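Local structure of putative iron-uptake ABC transport system,periplasmic iron-binding protein (3E13) at residues Ile19-Glu24 against Ser259-Lys264; Ser144-Ala149 against His232-Gly237; Ile152-Asn157 against Lys292-Pro297. The protein binds ferric iron in the periplasm and probably hands it to an ABC transporter for uptake into the cell. All blocks are in the same frame, centred on the assembly; numbering follows the deposited sequence.

Contact 1. Residues Ile19-Glu24 against Ser259-Lys264; sequences IKKFEE and SPEIQK
Lys21 and Glu261 meet in a salt bridge that joins two helices near the protein surface, helix 14-26 and the start of helix 260-268. The backbones stay well apart, with Lys21 CA and Ile262 CA, the nearest pair, separated by 8.8 Å, and the gap is spanned by side chains. Lys21 NZ stands 3.1 Å from Glu261 OE2. The two chains cross at about a right angle: Glu261 runs out extended, its CG anti to the backbone N (chi1 -178°), whereas Lys21 bends in its outer half (chi3 102°, chi4 62°), and the bend lays the CE-NZ end of Lys21 against the carboxylate. A water bridges the pair, accepting from Lys21 NZ at 2.8 Å and donating to Glu261 OE1 at 2.8 Å, which brings both carboxylate oxygens into the link. Helix 14-26 is the connection of a beta-alpha-beta crossover between the parallel strands 3-8 and 29-34, as expected in a periplasmic binding protein, so the bridge ties this early unit to a helix more than 230 residues further along the chain. Beneath the charges the contact turns apolar: Lys21 CD lies 4.3 Å from Ile262 CD1, and Phe256 of helix 247-257 touches both side chains. On that same helix, Phe253 receives Phe22 in an edge-to-face ring contact. Ser259, at the N-cap position of helix 260-268, bonds through OG to the carbonyl O of Phe256.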
ATOM      1  N   ILE A  19      16.999  -0.623  -7.955  1.00 12.20           N
ATOM      2  CA  ILE A  19      18.098  -1.135  -7.202  1.00 13.47           C
ATOM      3  C   ILE A  19      19.354  -1.159  -8.083  1.00 13.19           C
ATOM      4  O   ILE A  19      20.420  -0.782  -7.632  1.00 13.42           O
ATOM      5  CB  ILE A  19      17.736  -2.516  -6.601  1.00 14.47           C
ATOM      6  CG1 ILE A  19      16.766  -2.313  -5.392  1.00 15.72           C
ATOM      7  CG2 ILE A  19      19.005  -3.265  -6.216  1.00 14.17           C
ATOM      8  CD1 ILE A  19      16.000  -3.557  -5.028  1.00 17.05           C
ATOM      9  N   LYS A  20      19.209  -1.551  -9.337  1.00 14.49           N
ATOM     10  CA  LYS A  20      20.328  -1.559 -10.286  1.00 16.27           C
ATOM     11  C   LYS A  20      20.885  -0.182 -10.452  1.00 15.49           C
ATOM     12  O   LYS A  20      22.118   0.023 -10.421  1.00 14.11           O
ATOM     13  CB  LYS A  20      19.860  -2.075 -11.645  1.00 16.71           C
ATOM     14  CG  LYS A  20      19.808  -3.565 -11.768  1.00 24.58           C
ATOM     15  CD  LYS A  20      19.823  -3.954 -13.267  1.00 30.27           C
ATOM     16  CE  LYS A  20      18.706  -4.929 -13.614  1.00 34.83           C
ATOM     17  NZ  LYS A  20      18.950  -5.523 -14.956  1.00 37.33           N
ATOM     18  N   LYS A  21      19.999   0.798 -10.534  1.00 14.08           N
ATOM     19  CA  LYS A  21      20.463   2.168 -10.620  1.00 13.91           C
ATOM     20  C   LYS A  21      21.237   2.601  -9.387  1.00 12.78           C
ATOM     21  O   LYS A  21      22.219   3.317  -9.529  1.00 15.06           O
ATOM     22  CB  LYS A  21      19.322   3.100 -10.919  1.00 14.61           C
ATOM     23  CG  LYS A  21      18.825   2.937 -12.330  1.00 15.93           C
ATOM     24  CD  LYS A  21      17.606   3.752 -12.556  1.00 20.55           C
ATOM     25  CE  LYS A  21      17.917   4.975 -13.285  1.00 24.93           C
ATOM     26  NZ  LYS A  21      18.496   4.737 -14.689  1.00 27.49           N
ATOM     27  N   PHE A  22      20.835   2.159  -8.189  1.00 12.15           N
ATOM     28  CA  PHE A  22      21.595   2.489  -6.986  1.00 12.07           C
ATOM     29  C   PHE A  22      23.001   1.867  -7.025  1.00 12.90           C
ATOM     30  O   PHE A  22      24.011   2.509  -6.643  1.00 14.42           O
ATOM     31  CB  PHE A  22      20.813   2.002  -5.746  1.00 12.04           C
ATOM     32  CG  PHE A  22      21.470   2.319  -4.439  1.00 12.32           C
ATOM     33  CD1 PHE A  22      21.443   3.601  -3.937  1.00 11.77           C
ATOM     34  CD2 PHE A  22      22.165   1.333  -3.739  1.00 10.36           C
ATOM     35  CE1 PHE A  22      22.068   3.922  -2.766  1.00 12.28           C
ATOM     36  CE2 PHE A  22      22.783   1.630  -2.552  1.00 12.90           C
ATOM     37  CZ  PHE A  22      22.733   2.892  -2.059  1.00 10.54           C
ATOM     38  N   GLU A  23      23.047   0.611  -7.441  1.00 14.39           N
ATOM     39  CA  GLU A  23      24.298  -0.153  -7.506  1.00 15.27           C
ATOM     40  C   GLU A  23      25.226   0.517  -8.487  1.00 17.26           C
ATOM     41  O   GLU A  23      26.421   0.732  -8.178  1.00 17.04           O
ATOM     42  CB  GLU A  23      24.036  -1.575  -7.918  1.00 16.50           C
ATOM     43  CG  GLU A  23      23.341  -2.403  -6.847  1.00 13.88           C
ATOM     44  CD  GLU A  23      23.017  -3.827  -7.247  1.00 19.35           C
ATOM     45  OE1 GLU A  23      23.068  -4.705  -6.364  1.00 17.07           O
ATOM     46  OE2 GLU A  23      22.647  -4.088  -8.418  1.00 21.37           O
ATOM     47  N   GLU A  24      24.671   0.920  -9.627  1.00 16.59           N
ATOM     48  CA  GLU A  24      25.465   1.595 -10.647  1.00 18.86           C
ATOM     49  C   GLU A  24      25.998   2.930 -10.155  1.00 18.80           C
ATOM     50  O   GLU A  24      27.164   3.247 -10.421  1.00 20.48           O
ATOM     51  CB  GLU A  24      24.673   1.799 -11.922  1.00 20.16           C
ATOM     52  CG  GLU A  24      24.226   0.501 -12.554  1.00 24.00           C
ATOM     53  CD  GLU A  24      23.139   0.685 -13.631  1.00 30.77           C
ATOM     54  OE1 GLU A  24      22.927  -0.304 -14.360  1.00 36.85           O
ATOM     55  OE2 GLU A  24      22.489   1.769 -13.743  1.00 31.74           O
ATOM     56  N   SER A 259      14.945  10.634  -4.665  1.00  9.06           N
ATOM     57  CA  SER A 259      15.593  11.435  -5.727  1.00  9.24           C
ATOM     58  C   SER A 259      14.651  11.624  -6.910  1.00  9.33           C
ATOM     59  O   SER A 259      13.727  10.873  -7.101  1.00  9.25           O
ATOM     60  CB  SER A 259      16.890  10.771  -6.164  1.00  9.71           C
ATOM     61  OG  SER A 259      16.706   9.546  -6.819  1.00  9.87           O
ATOM     62  N   PRO A 260      14.860  12.691  -7.685  1.00  9.75           N
ATOM     63  CA  PRO A 260      14.006  12.973  -8.838  1.00  9.97           C
ATOM     64  C   PRO A 260      13.805  11.833  -9.795  1.00 10.82           C
ATOM     65  O   PRO A 260      12.637  11.559 -10.147  1.00 10.92           O
ATOM     66  CB  PRO A 260      14.720  14.158  -9.494  1.00 10.15           C
ATOM     67  CG  PRO A 260      15.413  14.843  -8.342  1.00  9.31           C
ATOM     68  CD  PRO A 260      15.874  13.731  -7.436  1.00 10.55           C
ATOM     69  N   GLU A 261      14.883  11.144 -10.184  1.00 11.32           N
ATOM     70  CA  GLU A 261      14.788  10.069 -11.148  1.00 12.05           C
ATOM     71  C   GLU A 261      13.999   8.881 -10.624  1.00 10.72           C
ATOM     72  O   GLU A 261      13.207   8.307 -11.351  1.00 11.06           O
ATOM     73  CB  GLU A 261      16.169   9.605 -11.683  1.00 13.12           C
ATOM     74  CG  GLU A 261      16.031   8.512 -12.734  1.00 16.87           C
ATOM     75  CD  GLU A 261      17.303   8.093 -13.447  1.00 22.83           C
ATOM     76  OE1 GLU A 261      18.404   8.375 -12.952  1.00 24.01           O
ATOM     77  OE2 GLU A 261      17.154   7.496 -14.559  1.00 25.08           O
ATOM     78  N   ILE A 262      14.177   8.576  -9.343  1.00 10.57           N
ATOM     79  CA  ILE A 262      13.563   7.392  -8.791  1.00 10.01           C
ATOM     80  C   ILE A 262      12.073   7.647  -8.516  1.00 10.10           C
ATOM     81  O   ILE A 262      11.233   6.770  -8.759  1.00  9.12           O
ATOM     82  CB  ILE A 262      14.319   6.951  -7.544  1.00 10.49           C
ATOM     83  CG1 ILE A 262      15.768   6.647  -7.904  1.00 12.35           C
ATOM     84  CG2 ILE A 262      13.662   5.757  -6.904  1.00  9.97           C
ATOM     85  CD1 ILE A 262      15.948   5.523  -9.004  1.00 11.61           C
ATOM     86  N   GLN A 263      11.742   8.849  -8.045  1.00  9.24           N
ATOM     87  CA  GLN A 263      10.349   9.202  -7.862  1.00  9.21           C
ATOM     88  C   GLN A 263       9.613   9.195  -9.189  1.00 10.11           C
ATOM     89  O   GLN A 263       8.461   8.783  -9.275  1.00  9.57           O
ATOM     90  CB  GLN A 263      10.228  10.536  -7.142  1.00  9.10           C
ATOM     91  CG  GLN A 263      10.708  10.447  -5.706  1.00  9.21           C
ATOM     92  CD  GLN A 263       9.620   9.992  -4.794  1.00  8.47           C
ATOM     93  OE1 GLN A 263       8.563  10.605  -4.736  1.00 10.34           O
ATOM     94  NE2 GLN A 263       9.842   8.874  -4.128  1.00  8.34           N
ATOM     95  N   LYS A 264      10.295   9.636 -10.255  1.00 10.24           N
ATOM     96  CA  LYS A 264       9.704   9.558 -11.588  1.00 10.80           C
ATOM     97  C   LYS A 264       9.471   8.090 -12.045  1.00 10.82           C
ATOM     98  O   LYS A 264       8.422   7.777 -12.606  1.00 10.98           O
ATOM     99  CB  LYS A 264      10.526  10.352 -12.613  1.00 11.99           C
ATOM    100  CG  LYS A 264       9.737  10.523 -13.960  1.00 14.18           C
ATOM    101  CD  LYS A 264       8.281  10.986 -13.789  1.00 17.93           C
ATOM    102  CE  LYS A 264       7.717  11.703 -15.021  1.00 19.79           C
ATOM    103  NZ  LYS A 264       6.270  11.540 -15.128  1.00 19.76           N
TER
HETATM  104  O   HOH W   1      20.356   6.820 -14.163  1.00 34.96           O

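Contact 2. Residues Ser144-Ala149 against His232-Gly237; sequences SKTLLA and HINISG
His232, Thr146 and Leu147 bury the most surface where helix 142-155 packs on the beginning of strand 233-241. Leu147 covers one face of the imidazole: its CD1 sits 4.2 Å from the centroid of the His232 ring and 26° off the ring normal, a CH-pi contact, and Leu147 CA lies over the rim of the same face. Thr146 reaches the ring differently, its CG2 coming to the edge in the ring plane. That methyl, anti to the backbone N of Thr146, also lies 3.6 Å from Asn234 ND2, so one methyl touches both His232 and Asn234. The hydroxyl of Thr146 instead bonds to Asp60 OD2, an oxygen to which Asn234 ND2 also hydrogen-bonds. Asn234 OD1 takes the backbone N of Ile61 and, at 2.8 Å with a bent angle of 134°, that of Ile235. Strand 233-241 pairs antiparallel with strand 97-109 in the sheet that probably forms the hinge of this binding-protein fold, and the Asn234 side chain lies about 4 Å from that of the iron ligand Tyr143. The direct contact is therefore van der Waals and CH-pi in character, while shared bonds to Asp60 satisfy buried polar groups of both helix and strand.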
ATOM      1  N   SER A 144      -5.629  -4.629   3.666  1.00  8.97           N
ATOM      2  CA  SER A 144      -6.925  -4.859   4.275  1.00  8.34           C
ATOM      3  C   SER A 144      -6.911  -4.440   5.720  1.00  8.46           C
ATOM      4  O   SER A 144      -7.874  -3.821   6.193  1.00  8.55           O
ATOM      5  CB  SER A 144      -7.314  -6.363   4.229  1.00  8.44           C
ATOM      6  OG  SER A 144      -7.391  -6.849   2.913  1.00 10.32           O
ATOM      7  N   LYS A 145      -5.838  -4.787   6.425  1.00  8.81           N
ATOM      8  CA  LYS A 145      -5.668  -4.432   7.840  1.00  9.37           C
ATOM      9  C   LYS A 145      -5.649  -2.911   7.999  1.00  8.45           C
ATOM     10  O   LYS A 145      -6.313  -2.378   8.866  1.00  8.59           O
ATOM     11  CB  LYS A 145      -4.414  -5.027   8.386  1.00  8.40           C
ATOM     12  CG  LYS A 145      -4.539  -6.505   8.509  1.00 11.45           C
ATOM     13  CD  LYS A 145      -3.382  -7.137   9.182  1.00 11.04           C
ATOM     14  CE  LYS A 145      -2.145  -7.089   8.374  1.00 11.14           C
ATOM     15  NZ  LYS A 145      -1.009  -7.947   9.009  1.00 14.41           N
ATOM     16  N   THR A 146      -4.923  -2.219   7.139  1.00  9.63           N
ATOM     17  CA  THR A 146      -4.807  -0.783   7.247  1.00  9.75           C
ATOM     18  C   THR A 146      -6.069  -0.059   6.837  1.00  8.32           C
ATOM     19  O   THR A 146      -6.436   0.911   7.469  1.00  8.31           O
ATOM     20  CB  THR A 146      -3.575  -0.283   6.510  1.00  9.98           C
ATOM     21  OG1 THR A 146      -2.410  -0.809   7.196  1.00  9.58           O
ATOM     22  CG2 THR A 146      -3.485   1.252   6.543  1.00 10.93           C
ATOM     23  N   LEU A 147      -6.788  -0.561   5.846  1.00  8.49           N
ATOM     24  CA  LEU A 147      -8.076   0.002   5.531  1.00  8.47           C
ATOM     25  C   LEU A 147      -9.026  -0.080   6.729  1.00  8.13           C
ATOM     26  O   LEU A 147      -9.698   0.880   7.068  1.00  8.82           O
ATOM     27  CB  LEU A 147      -8.670  -0.629   4.274  1.00  8.59           C
ATOM     28  CG  LEU A 147     -10.081  -0.240   3.830  1.00  8.93           C
ATOM     29  CD1 LEU A 147     -10.126   1.273   3.499  1.00  9.34           C
ATOM     30  CD2 LEU A 147     -10.486  -1.050   2.618  1.00 10.61           C
ATOM     31  N   LEU A 148      -9.108  -1.253   7.387  1.00  8.42           N
ATOM     32  CA  LEU A 148      -9.993  -1.387   8.516  1.00  8.49           C
ATOM     33  C   LEU A 148      -9.556  -0.492   9.674  1.00  8.10           C
ATOM     34  O   LEU A 148     -10.378   0.128  10.343  1.00  9.33           O
ATOM     35  CB  LEU A 148     -10.051  -2.833   8.989  1.00  8.31           C
ATOM     36  CG  LEU A 148     -11.025  -3.053  10.150  1.00  7.96           C
ATOM     37  CD1 LEU A 148     -12.417  -2.694   9.798  1.00  9.68           C
ATOM     38  CD2 LEU A 148     -10.971  -4.528  10.564  1.00 10.73           C
ATOM     39  N   ALA A 149      -8.262  -0.408   9.901  1.00  9.27           N
ATOM     40  CA  ALA A 149      -7.711   0.514  10.900  1.00  8.51           C
ATOM     41  C   ALA A 149      -8.151   1.957  10.632  1.00  9.63           C
ATOM     42  O   ALA A 149      -8.456   2.687  11.563  1.00  9.59           O
ATOM     43  CB  ALA A 149      -6.220   0.403  10.961  1.00  9.99           C
ATOM     44  N   HIS A 232      -9.222   6.684   1.134  1.00  6.92           N
ATOM     45  CA  HIS A 232      -8.120   6.102   1.884  1.00  7.58           C
ATOM     46  C   HIS A 232      -6.803   6.111   1.108  1.00  7.94           C
ATOM     47  O   HIS A 232      -6.715   5.584   0.029  1.00  8.68           O
ATOM     48  CB  HIS A 232      -8.458   4.662   2.265  1.00  7.13           C
ATOM     49  CG  HIS A 232      -7.419   4.007   3.121  1.00  7.97           C
ATOM     50  ND1 HIS A 232      -6.648   2.923   2.715  1.00 11.95           N
ATOM     51  CD2 HIS A 232      -7.014   4.311   4.364  1.00  5.62           C
ATOM     52  CE1 HIS A 232      -5.844   2.574   3.712  1.00  6.79           C
ATOM     53  NE2 HIS A 232      -6.058   3.386   4.728  1.00 12.20           N
ATOM     54  N   ILE A 233      -5.837   6.819   1.679  1.00  8.17           N
ATOM     55  CA  ILE A 233      -4.463   6.846   1.227  1.00  8.77           C
ATOM     56  C   ILE A 233      -3.612   5.980   2.171  1.00  8.67           C
ATOM     57  O   ILE A 233      -3.755   6.050   3.417  1.00  9.25           O
ATOM     58  CB  ILE A 233      -3.946   8.295   1.266  1.00  8.91           C
ATOM     59  CG1 ILE A 233      -4.772   9.176   0.301  1.00 12.32           C
ATOM     60  CG2 ILE A 233      -2.487   8.348   0.918  1.00 10.36           C
ATOM     61  CD1 ILE A 233      -4.653   8.816  -1.090  1.00 14.23           C
ATOM     62  N   ASN A 234      -2.739   5.159   1.583  1.00  9.08           N
ATOM     63  CA  ASN A 234      -1.723   4.409   2.298  1.00  8.07           C
ATOM     64  C   ASN A 234      -0.396   4.743   1.628  1.00  8.48           C
ATOM     65  O   ASN A 234      -0.367   5.380   0.548  1.00  9.06           O
ATOM     66  CB  ASN A 234      -2.051   2.899   2.231  1.00  7.26           C
ATOM     67  CG  ASN A 234      -1.332   2.063   3.295  1.00  8.53           C
ATOM     68  OD1 ASN A 234      -0.413   2.517   3.997  1.00  9.35           O
ATOM     69  ND2 ASN A 234      -1.772   0.809   3.436  1.00  9.68           N
ATOM     70  N   ILE A 235       0.715   4.448   2.291  1.00  8.76           N
ATOM     71  CA  ILE A 235       2.041   4.668   1.731  1.00  7.84           C
ATOM     72  C   ILE A 235       2.803   3.385   1.560  1.00  8.79           C
ATOM     73  O   ILE A 235       2.560   2.439   2.275  1.00  9.98           O
ATOM     74  CB  ILE A 235       2.865   5.654   2.628  1.00  8.52           C
ATOM     75  CG1 ILE A 235       3.058   5.096   4.080  1.00  9.16           C
ATOM     76  CG2 ILE A 235       2.190   7.039   2.567  1.00  9.49           C
ATOM     77  CD1 ILE A 235       4.192   5.734   4.869  1.00 11.78           C
ATOM     78  N   SER A 236       3.761   3.394   0.641  1.00  7.94           N
ATOM     79  CA  SER A 236       4.865   2.482   0.686  1.00  7.82           C
ATOM     80  C   SER A 236       5.954   3.329   1.384  1.00  8.26           C
ATOM     81  O   SER A 236       6.038   4.566   1.223  1.00  8.36           O
ATOM     82  CB  SER A 236       5.300   2.027  -0.689  1.00  8.83           C
ATOM     83  OG  SER A 236       6.549   1.386  -0.688  1.00 11.40           O
ATOM     84  N   GLY A 237       6.781   2.688   2.181  1.00  7.67           N
ATOM     85  CA  GLY A 237       7.777   3.428   2.909  1.00  7.58           C
ATOM     86  C   GLY A 237       8.952   2.620   3.343  1.00  8.28           C
ATOM     87  O   GLY A 237       9.064   1.441   3.031  1.00  7.95           O
TER

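Contact 3. Residues Ile152-Asn157 against Lys292-Pro297; sequences IANDGN and KEDQIP
Asn154 and Ile296 have the nearest CA atoms across the contact, 8.3 Å apart, as the last turn of helix 142-155 faces the loop before helix 298-302. An Asx turn shapes that loop: Asp294 OD2 accepts from the backbone N of Ile296 at 3.0 Å, with an N-H...O angle of 163°, the donor lying above the carboxylate plane. The other oxygen serves the helix. Asn154 ND2 donates to Asp294 OD1 over 3.0 Å through the syn lone pair, although the oxygen lies 25° out of the amide plane and the bond is bent. The two side chains approach from opposite directions with the amide and carboxylate planes 28° apart; a water makes a second path between them. Asp294 also has a long, weak ion pair with Arg229. Next to this polar link, Ile296 extends its CG1 branch anti to the backbone N and brings CD1 to 3.7 Å from Ala153 CB, an apolar contact, with Ile301 touching Ile296 and Lys300 touching Ala153. The bridging water donates to both sides, lying 2.7 Å from Asn154 OD1 and 2.6 Å from Asp294 OD2, the same oxygen that holds the turn.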
ATOM      1  N   ILE A 152     -11.767   2.271  11.817  1.00  8.49           N
ATOM      2  CA  ILE A 152     -11.754   2.439  13.260  1.00  9.21           C
ATOM      3  C   ILE A 152     -11.426   3.884  13.600  1.00  9.34           C
ATOM      4  O   ILE A 152     -12.085   4.532  14.412  1.00  9.17           O
ATOM      5  CB  ILE A 152     -10.779   1.492  13.981  1.00  9.86           C
ATOM      6  CG1 ILE A 152     -11.148   0.032  13.759  1.00 10.52           C
ATOM      7  CG2 ILE A 152     -10.760   1.828  15.458  1.00 11.13           C
ATOM      8  CD1 ILE A 152     -10.041  -0.958  14.155  1.00 10.54           C
ATOM      9  N   ALA A 153     -10.365   4.395  13.003  1.00  9.50           N
ATOM     10  CA  ALA A 153      -9.905   5.725  13.347  1.00 10.70           C
ATOM     11  C   ALA A 153     -10.959   6.805  13.007  1.00 12.11           C
ATOM     12  O   ALA A 153     -11.127   7.779  13.772  1.00 11.72           O
ATOM     13  CB  ALA A 153      -8.588   6.027  12.655  1.00 11.24           C
ATOM     14  N   ASN A 154     -11.684   6.617  11.912  1.00  9.58           N
ATOM     15  CA  ASN A 154     -12.613   7.622  11.439  1.00 10.60           C
ATOM     16  C   ASN A 154     -14.023   7.455  12.066  1.00 11.87           C
ATOM     17  O   ASN A 154     -14.633   8.453  12.496  1.00 13.52           O
ATOM     18  CB  ASN A 154     -12.733   7.592   9.925  1.00 10.24           C
ATOM     19  CG  ASN A 154     -11.666   8.380   9.254  1.00 11.00           C
ATOM     20  OD1 ASN A 154     -11.468   9.585   9.575  1.00 12.68           O
ATOM     21  ND2 ASN A 154     -10.932   7.746   8.336  1.00 11.12           N
ATOM     22  N   ASP A 155     -14.496   6.219  12.184  1.00 10.79           N
ATOM     23  CA  ASP A 155     -15.897   5.934  12.480  1.00 11.97           C
ATOM     24  C   ASP A 155     -16.088   5.121  13.748  1.00 11.40           C
ATOM     25  O   ASP A 155     -17.240   4.889  14.113  1.00 12.32           O
ATOM     26  CB  ASP A 155     -16.575   5.217  11.314  1.00 11.62           C
ATOM     27  CG  ASP A 155     -16.605   6.052  10.033  1.00 17.68           C
ATOM     28  OD1 ASP A 155     -16.569   7.293  10.076  1.00 23.22           O
ATOM     29  OD2 ASP A 155     -16.622   5.531   8.922  1.00 21.70           O
ATOM     30  N   GLY A 156     -15.002   4.670  14.400  1.00 10.03           N
ATOM     31  CA  GLY A 156     -15.122   3.922  15.656  1.00 10.04           C
ATOM     32  C   GLY A 156     -15.116   2.423  15.471  1.00  9.85           C
ATOM     33  O   GLY A 156     -15.378   1.896  14.350  1.00  9.89           O
ATOM     34  N   ASN A 157     -14.899   1.693  16.558  1.00 10.76           N
ATOM     35  CA  ASN A 157     -14.780   0.243  16.461  1.00 11.57           C
ATOM     36  C   ASN A 157     -16.080  -0.543  16.254  1.00 11.97           C
ATOM     37  O   ASN A 157     -16.034  -1.672  15.791  1.00 12.39           O
ATOM     38  CB  ASN A 157     -13.924  -0.337  17.618  1.00 11.56           C
ATOM     39  CG  ASN A 157     -14.495  -0.094  19.020  1.00 15.64           C
ATOM     40  OD1 ASN A 157     -13.780  -0.300  20.033  1.00 19.46           O
ATOM     41  ND2 ASN A 157     -15.699   0.359  19.103  1.00 12.02           N
ATOM     42  N   LYS A 292     -10.662  13.733  -3.850  1.00 11.16           N
ATOM     43  CA  LYS A 292     -10.440  14.151  -2.463  1.00 10.84           C
ATOM     44  C   LYS A 292      -9.813  13.017  -1.688  1.00 11.35           C
ATOM     45  O   LYS A 292     -10.311  11.922  -1.748  1.00 10.79           O
ATOM     46  CB  LYS A 292     -11.776  14.468  -1.809  1.00 12.34           C
ATOM     47  CG  LYS A 292     -12.341  15.798  -2.264  1.00 14.45           C
ATOM     48  CD  LYS A 292     -13.727  16.135  -1.644  1.00 15.30           C
ATOM     49  CE  LYS A 292     -13.977  15.788  -0.192  1.00 15.96           C
ATOM     50  NZ  LYS A 292     -15.404  16.096   0.208  1.00 14.15           N
ATOM     51  N   GLU A 293      -8.762  13.331  -0.947  1.00 11.08           N
ATOM     52  CA  GLU A 293      -8.039  12.375  -0.094  1.00 11.35           C
ATOM     53  C   GLU A 293      -8.407  12.561   1.368  1.00 10.66           C
ATOM     54  O   GLU A 293      -8.599  13.674   1.845  1.00 10.56           O
ATOM     55  CB  GLU A 293      -6.528  12.612  -0.177  1.00 11.84           C
ATOM     56  CG  GLU A 293      -5.976  12.431  -1.551  1.00 15.88           C
ATOM     57  CD  GLU A 293      -4.489  12.728  -1.652  1.00 17.64           C
ATOM     58  OE1 GLU A 293      -3.797  12.919  -0.610  1.00 17.33           O
ATOM     59  OE2 GLU A 293      -4.034  12.731  -2.799  1.00 22.28           O
ATOM     60  N   ASP A 294      -8.490  11.460   2.106  1.00  8.82           N
ATOM     61  CA  ASP A 294      -8.667  11.546   3.516  1.00  8.85           C
ATOM     62  C   ASP A 294      -7.466  12.318   4.099  1.00  8.61           C
ATOM     63  O   ASP A 294      -6.282  12.057   3.735  1.00  9.96           O
ATOM     64  CB  ASP A 294      -8.715  10.125   4.095  1.00  8.47           C
ATOM     65  CG  ASP A 294      -9.189  10.069   5.522  1.00  9.68           C
ATOM     66  OD1 ASP A 294      -9.679   8.942   5.924  1.00 11.37           O
ATOM     67  OD2 ASP A 294      -9.123  11.046   6.302  1.00  9.30           O
ATOM     68  N   GLN A 295      -7.790  13.279   4.954  1.00 10.34           N
ATOM     69  CA  GLN A 295      -6.770  14.112   5.597  1.00 10.69           C
ATOM     70  C   GLN A 295      -6.137  13.520   6.846  1.00 10.62           C
ATOM     71  O   GLN A 295      -5.188  14.097   7.401  1.00 12.90           O
ATOM     72  CB  GLN A 295      -7.311  15.518   5.861  1.00 10.96           C
ATOM     73  CG  GLN A 295      -7.735  16.241   4.592  1.00 11.23           C
ATOM     74  CD  GLN A 295      -6.635  16.435   3.622  1.00 13.79           C
ATOM     75  OE1 GLN A 295      -6.672  15.857   2.520  1.00 16.30           O
ATOM     76  NE2 GLN A 295      -5.619  17.170   4.016  1.00  9.63           N
ATOM     77  N   ILE A 296      -6.636  12.376   7.303  1.00 11.77           N
ATOM     78  CA  ILE A 296      -6.115  11.807   8.533  1.00 11.37           C
ATOM     79  C   ILE A 296      -4.621  11.494   8.369  1.00 11.34           C
ATOM     80  O   ILE A 296      -4.197  10.993   7.314  1.00 11.74           O
ATOM     81  CB  ILE A 296      -6.933  10.558   8.908  1.00 10.77           C
ATOM     82  CG1 ILE A 296      -6.567  10.116  10.344  1.00 13.47           C
ATOM     83  CG2 ILE A 296      -6.661   9.421   7.949  1.00 11.66           C
ATOM     84  CD1 ILE A 296      -7.512   9.025  10.836  1.00 15.28           C
ATOM     85  N   PRO A 297      -3.800  11.753   9.392  1.00 11.42           N
ATOM     86  CA  PRO A 297      -2.418  11.335   9.300  1.00 10.56           C
ATOM     87  C   PRO A 297      -2.329   9.829   9.245  1.00 10.22           C
ATOM     88  O   PRO A 297      -3.019   9.151   9.995  1.00  9.99           O
ATOM     89  CB  PRO A 297      -1.814  11.875  10.584  1.00 11.37           C
ATOM     90  CG  PRO A 297      -2.668  12.987  10.922  1.00 13.64           C
ATOM     91  CD  PRO A 297      -4.060  12.510  10.625  1.00 12.12           C
TER
HETATM   92  O   HOH W   2     -10.474  11.802   8.339  1.00 12.36           O

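Overall arrangement
From the N terminus, helix 14-26 supplies the first half of contact 1, whose loop closes only at helix 260-268. Contact 2 is nested within it, opening on helix 142-155 and closing at strand 233-241. Contact 3 opens a little further along helix 142-155 and closes in the loop at 292-297, so it crosses both others. Contacts 2 and 3 share that helix and touch where Ile233 CD1 packs 3.9 Å from Glu293 CG, centres about 11 Å apart. Contact 1 lies across the chain's centre from contact 3, about 33 Å between centres. They tie the early crossover helix to helix 260-268, and helix 142-155 to both the central sheet and the loop at 292-297.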